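Local structure of poly-beta-1,6-N-acetyl-D-glucosamine N-deacetylase (4U10) at residues Phe97-Val108 / Arg121-Val130. The protein probably removes N-acetyl groups from poly-beta-1,6-N-acetyl-D-glucosamine as a metal-dependent polysaccharide deacetylase, and is represented here by its deacetylase domain. Sequence-based numbering, arbitrary orientation.
Unlike the reference sequence in segment 121-130: D128 (reference Glu).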
loop_
_atom_site.group_PDB
_atom_site.type_symbol
_atom_site.label_atom_id
_atom_site.label_comp_id
_atom_site.label_asym_id
_atom_site.label_seq_id
_atom_site.Cartn_x
_atom_site.Cartn_y
_atom_site.Cartn_z
ATOM N N PHE A 97 -2.925 5.423 1.529
ATOM C CA PHE A 97 -1.461 5.507 1.434
ATOM C C PHE A 97 -0.908 4.513 2.480
ATOM O O PHE A 97 -1.336 4.544 3.648
ATOM C CB PHE A 97 -1.042 6.923 1.786
ATOM C CG PHE A 97 0.452 7.184 1.800
ATOM C CD1 PHE A 97 1.269 6.762 0.774
ATOM C CD2 PHE A 97 1.027 7.964 2.821
ATOM C CE1 PHE A 97 2.630 7.074 0.803
ATOM C CE2 PHE A 97 2.390 8.319 2.796
ATOM C CZ PHE A 97 3.172 7.827 1.815
ATOM N N ALA A 98 0.043 3.664 2.069
ATOM C CA ALA A 98 0.624 2.658 2.922
ATOM C C ALA A 98 2.159 2.754 3.042
ATOM O O ALA A 98 2.951 2.035 2.378
ATOM C CB ALA A 98 0.179 1.291 2.473
ATOM N N PRO A 99 2.593 3.672 3.926
ATOM C CA PRO A 99 4.026 3.776 4.139
ATOM C C PRO A 99 4.603 2.672 5.051
ATOM O O PRO A 99 3.984 2.250 6.019
ATOM C CB PRO A 99 4.142 5.175 4.772
ATOM C CG PRO A 99 2.898 5.200 5.691
ATOM C CD PRO A 99 1.830 4.572 4.800
ATOM N N VAL A 100 5.811 2.188 4.746
ATOM C CA VAL A 100 6.471 1.328 5.650
ATOM C C VAL A 100 6.872 2.126 6.888
ATOM O O VAL A 100 7.656 3.049 6.795
ATOM C CB VAL A 100 7.696 0.713 5.001
ATOM C CG1 VAL A 100 8.398 -0.197 6.015
ATOM C CG2 VAL A 100 7.312 -0.081 3.732
ATOM N N SER A 101 6.313 1.824 8.056
ATOM C CA SER A 101 6.542 2.678 9.234
ATOM C C SER A 101 7.959 2.760 9.805
ATOM O O SER A 101 8.341 3.810 10.331
ATOM C CB SER A 101 5.484 2.405 10.286
ATOM O OG SER A 101 5.304 1.025 10.580
ATOM N N SER A 102 8.782 1.689 9.735
ATOM C CA SER A 102 10.192 1.833 10.223
ATOM C C SER A 102 11.033 2.771 9.293
ATOM O O SER A 102 12.060 3.359 9.701
ATOM C CB SER A 102 10.870 0.472 10.361
ATOM O OG SER A 102 11.236 -0.081 9.141
ATOM N N TRP A 103 10.652 2.863 8.018
ATOM C CA TRP A 103 11.309 3.784 7.095
ATOM C C TRP A 103 11.005 5.223 7.562
ATOM O O TRP A 103 11.914 6.024 7.791
ATOM C CB TRP A 103 10.890 3.523 5.628
ATOM C CG TRP A 103 11.307 2.237 5.124
ATOM C CD1 TRP A 103 12.180 1.331 5.759
ATOM C CD2 TRP A 103 10.945 1.637 3.880
ATOM N NE1 TRP A 103 12.337 0.231 4.962
ATOM C CE2 TRP A 103 11.589 0.391 3.814
ATOM C CE3 TRP A 103 10.096 2.023 2.817
ATOM C CZ2 TRP A 103 11.453 -0.451 2.728
ATOM C CZ3 TRP A 103 9.951 1.173 1.738
ATOM C CH2 TRP A 103 10.634 -0.025 1.687
ATOM N N LEU A 104 9.742 5.521 7.805
ATOM C CA LEU A 104 9.363 6.832 8.306
ATOM C C LEU A 104 9.977 7.142 9.676
ATOM O O LEU A 104 10.292 8.283 9.981
ATOM C CB LEU A 104 7.865 6.983 8.363
ATOM C CG LEU A 104 7.252 7.338 6.977
ATOM C CD1 LEU A 104 7.748 6.484 5.818
ATOM C CD2 LEU A 104 5.758 7.280 7.065
ATOM N N ASP A 105 10.101 6.114 10.513
ATOM C CA ASP A 105 10.663 6.259 11.860
ATOM C C ASP A 105 12.193 6.395 11.916
ATOM O O ASP A 105 12.753 6.615 12.978
ATOM C CB ASP A 105 10.259 5.062 12.727
ATOM C CG ASP A 105 8.880 5.182 13.321
ATOM O OD1 ASP A 105 8.268 6.240 13.273
ATOM O OD2 ASP A 105 8.378 4.154 13.837
ATOM N N THR A 106 12.864 6.207 10.790
ATOM C CA THR A 106 14.284 6.403 10.688
ATOM C C THR A 106 14.584 7.905 10.890
ATOM O O THR A 106 13.995 8.752 10.258
ATOM C CB THR A 106 14.809 5.860 9.319
ATOM O OG1 THR A 106 14.448 4.473 9.175
ATOM C CG2 THR A 106 16.318 5.987 9.200
ATOM N N PRO A 107 15.447 8.231 11.837
ATOM C CA PRO A 107 15.847 9.606 12.048
ATOM C C PRO A 107 16.422 10.247 10.783
ATOM O O PRO A 107 17.037 9.565 9.984
ATOM C CB PRO A 107 16.955 9.476 13.132
ATOM C CG PRO A 107 16.660 8.174 13.825
ATOM C CD PRO A 107 16.170 7.280 12.722
ATOM N N VAL A 108 16.262 11.556 10.612
ATOM C CA VAL A 108 16.712 12.221 9.356
ATOM C C VAL A 108 18.220 12.093 9.053
ATOM O O VAL A 108 18.629 12.259 7.921
ATOM C CB VAL A 108 16.335 13.723 9.292
ATOM C CG1 VAL A 108 14.826 13.893 9.109
ATOM C CG2 VAL A 108 16.851 14.468 10.501
ATOM N N ARG A 121 17.336 9.104 3.574
ATOM C CA ARG A 121 16.067 9.166 4.286
ATOM C C ARG A 121 14.958 9.882 3.430
ATOM O O ARG A 121 13.780 9.556 3.564
ATOM C CB ARG A 121 16.258 9.770 5.681
ATOM C CG ARG A 121 14.978 10.185 6.439
ATOM C CD ARG A 121 14.194 8.976 6.937
ATOM N NE ARG A 121 12.929 9.336 7.590
ATOM C CZ ARG A 121 11.841 9.756 6.952
ATOM N NH1 ARG A 121 11.834 9.834 5.630
ATOM N NH2 ARG A 121 10.739 10.029 7.630
ATOM N N ASN A 122 15.323 10.809 2.539
ATOM C CA ASN A 122 14.285 11.557 1.776
ATOM C C ASN A 122 13.851 10.966 0.523
ATOM O O ASN A 122 13.079 11.557 -0.217
ATOM C CB ASN A 122 14.706 12.922 1.474
ATOM C CG ASN A 122 15.021 13.662 2.708
ATOM O OD1 ASN A 122 14.125 13.908 3.540
ATOM N ND2 ASN A 122 16.275 14.026 2.853
ATOM N N VAL A 123 14.225 9.731 0.316
ATOM C CA VAL A 123 13.425 8.946 -0.558
ATOM C C VAL A 123 11.983 8.860 -0.012
ATOM O O VAL A 123 11.052 8.736 -0.830
ATOM C CB VAL A 123 14.043 7.570 -0.776
ATOM C CG1 VAL A 123 13.124 6.723 -1.663
ATOM C CG2 VAL A 123 15.410 7.752 -1.433
ATOM N N PHE A 124 11.807 8.972 1.311
ATOM C CA PHE A 124 10.495 8.777 1.933
ATOM C C PHE A 124 9.928 9.979 2.611
ATOM O O PHE A 124 10.666 10.876 3.045
ATOM C CB PHE A 124 10.550 7.590 2.903
ATOM C CG PHE A 124 11.058 6.340 2.253
ATOM C CD1 PHE A 124 10.271 5.631 1.407
ATOM C CD2 PHE A 124 12.394 5.943 2.391
ATOM C CE1 PHE A 124 10.765 4.509 0.741
ATOM C CE2 PHE A 124 12.891 4.820 1.737
ATOM C CZ PHE A 124 12.084 4.106 0.916
ATOM N N VAL A 125 8.618 9.983 2.761
ATOM C CA VAL A 125 7.922 11.056 3.478
ATOM C C VAL A 125 8.392 11.210 4.944
ATOM O O VAL A 125 8.947 10.293 5.504
ATOM C CB VAL A 125 6.368 10.914 3.463
ATOM C CG1 VAL A 125 5.773 11.085 2.060
ATOM C CG2 VAL A 125 5.899 9.624 4.100
ATOM N N THR A 126 8.132 12.370 5.524
ATOM C CA THR A 126 8.217 12.605 6.978
ATOM C C THR A 126 6.805 12.468 7.568
ATOM O O THR A 126 5.826 12.605 6.873
ATOM C CB THR A 126 8.780 14.017 7.277
ATOM O OG1 THR A 126 7.865 15.036 6.863
ATOM C CG2 THR A 126 10.092 14.286 6.574
ATOM N N TRP A 127 6.701 12.241 8.852
ATOM C CA TRP A 127 5.400 12.146 9.499
ATOM C C TRP A 127 4.540 13.419 9.477
ATOM O O TRP A 127 3.306 13.320 9.488
ATOM C CB TRP A 127 5.577 11.691 10.937
ATOM C CG TRP A 127 5.936 10.230 11.120
ATOM C CD1 TRP A 127 7.088 9.733 11.652
ATOM C CD2 TRP A 127 5.129 9.110 10.800
ATOM N NE1 TRP A 127 7.033 8.391 11.723
ATOM C CE2 TRP A 127 5.860 7.957 11.173
ATOM C CE3 TRP A 127 3.879 8.956 10.178
ATOM C CZ2 TRP A 127 5.367 6.655 10.992
ATOM C CZ3 TRP A 127 3.370 7.667 9.996
ATOM C CH2 TRP A 127 4.118 6.519 10.413
ATOM N N ASP A 128 5.200 14.596 9.478
ATOM C CA ASP A 128 4.537 15.894 9.307
ATOM C C ASP A 128 3.779 15.862 8.002
ATOM O O ASP A 128 2.635 16.190 7.965
ATOM C CB ASP A 128 5.525 17.092 9.247
ATOM C CG ASP A 128 6.405 17.230 10.533
ATOM O OD1 ASP A 128 5.893 17.099 11.699
ATOM O OD2 ASP A 128 7.642 17.459 10.379
ATOM N N GLN A 129 4.430 15.423 6.938
ATOM C CA GLN A 129 3.759 15.302 5.635
ATOM C C GLN A 129 2.573 14.368 5.637
ATOM O O GLN A 129 1.559 14.628 4.989
ATOM C CB GLN A 129 4.807 14.879 4.640
ATOM C CG GLN A 129 5.749 15.961 4.269
ATOM C CD GLN A 129 6.968 15.473 3.498
ATOM O OE1 GLN A 129 7.295 14.316 3.502
ATOM N NE2 GLN A 129 7.610 16.372 2.792
ATOM N N VAL A 130 2.668 13.274 6.397
ATOM C CA VAL A 130 1.594 12.300 6.494
ATOM C C VAL A 130 0.410 12.879 7.251
ATOM O O VAL A 130 -0.778 12.665 6.824
ATOM C CB VAL A 130 2.049 11.039 7.226
ATOM C CG1 VAL A 130 0.899 10.043 7.383
ATOM C CG2 VAL A 130 3.248 10.409 6.533
#
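Against L104 CG, the carbonyl oxygen of V125 is gripped end-on by NH1 and NH2 of R121, with NH2 2.8 Å from that O atom. With its chain bent at chi2 (73°), R121 turns the guanidinium toward the loop after helix 101-104: NE gives its hydrogen to T106 O (2.9 Å) in the guanidinium plane, and NH2 also reaches L104 O at 3.0 Å, tilted 33° from that plane. Arginine suits this buried place, since its several N-H groups can satisfy carbonyls of both segments at once.

In this polysaccharide deacetylase domain, 101-104 follows the sheet strand 95-99, and helix 127-135, opened by the capping box of T126 and Q129, leads on to the neighbouring parallel strand 139-141. Branched, apolar L104 sets its methyls against V125 and the face of the W127 indole: CD2 makes a CH-pi contact, 3.7 Å from the centroid of the six-membered ring and 10° off its normal, and also meets V130 CG2. That indole is also pinned at its polar edge, NE1 donating to D105 OD1 (2.9 Å); S194 holds the other carboxylate oxygen. On the zinc side, F124 CE1 packs 3.3 Å from CE3 of W103, whose broad indole also meets the zinc ligand H149.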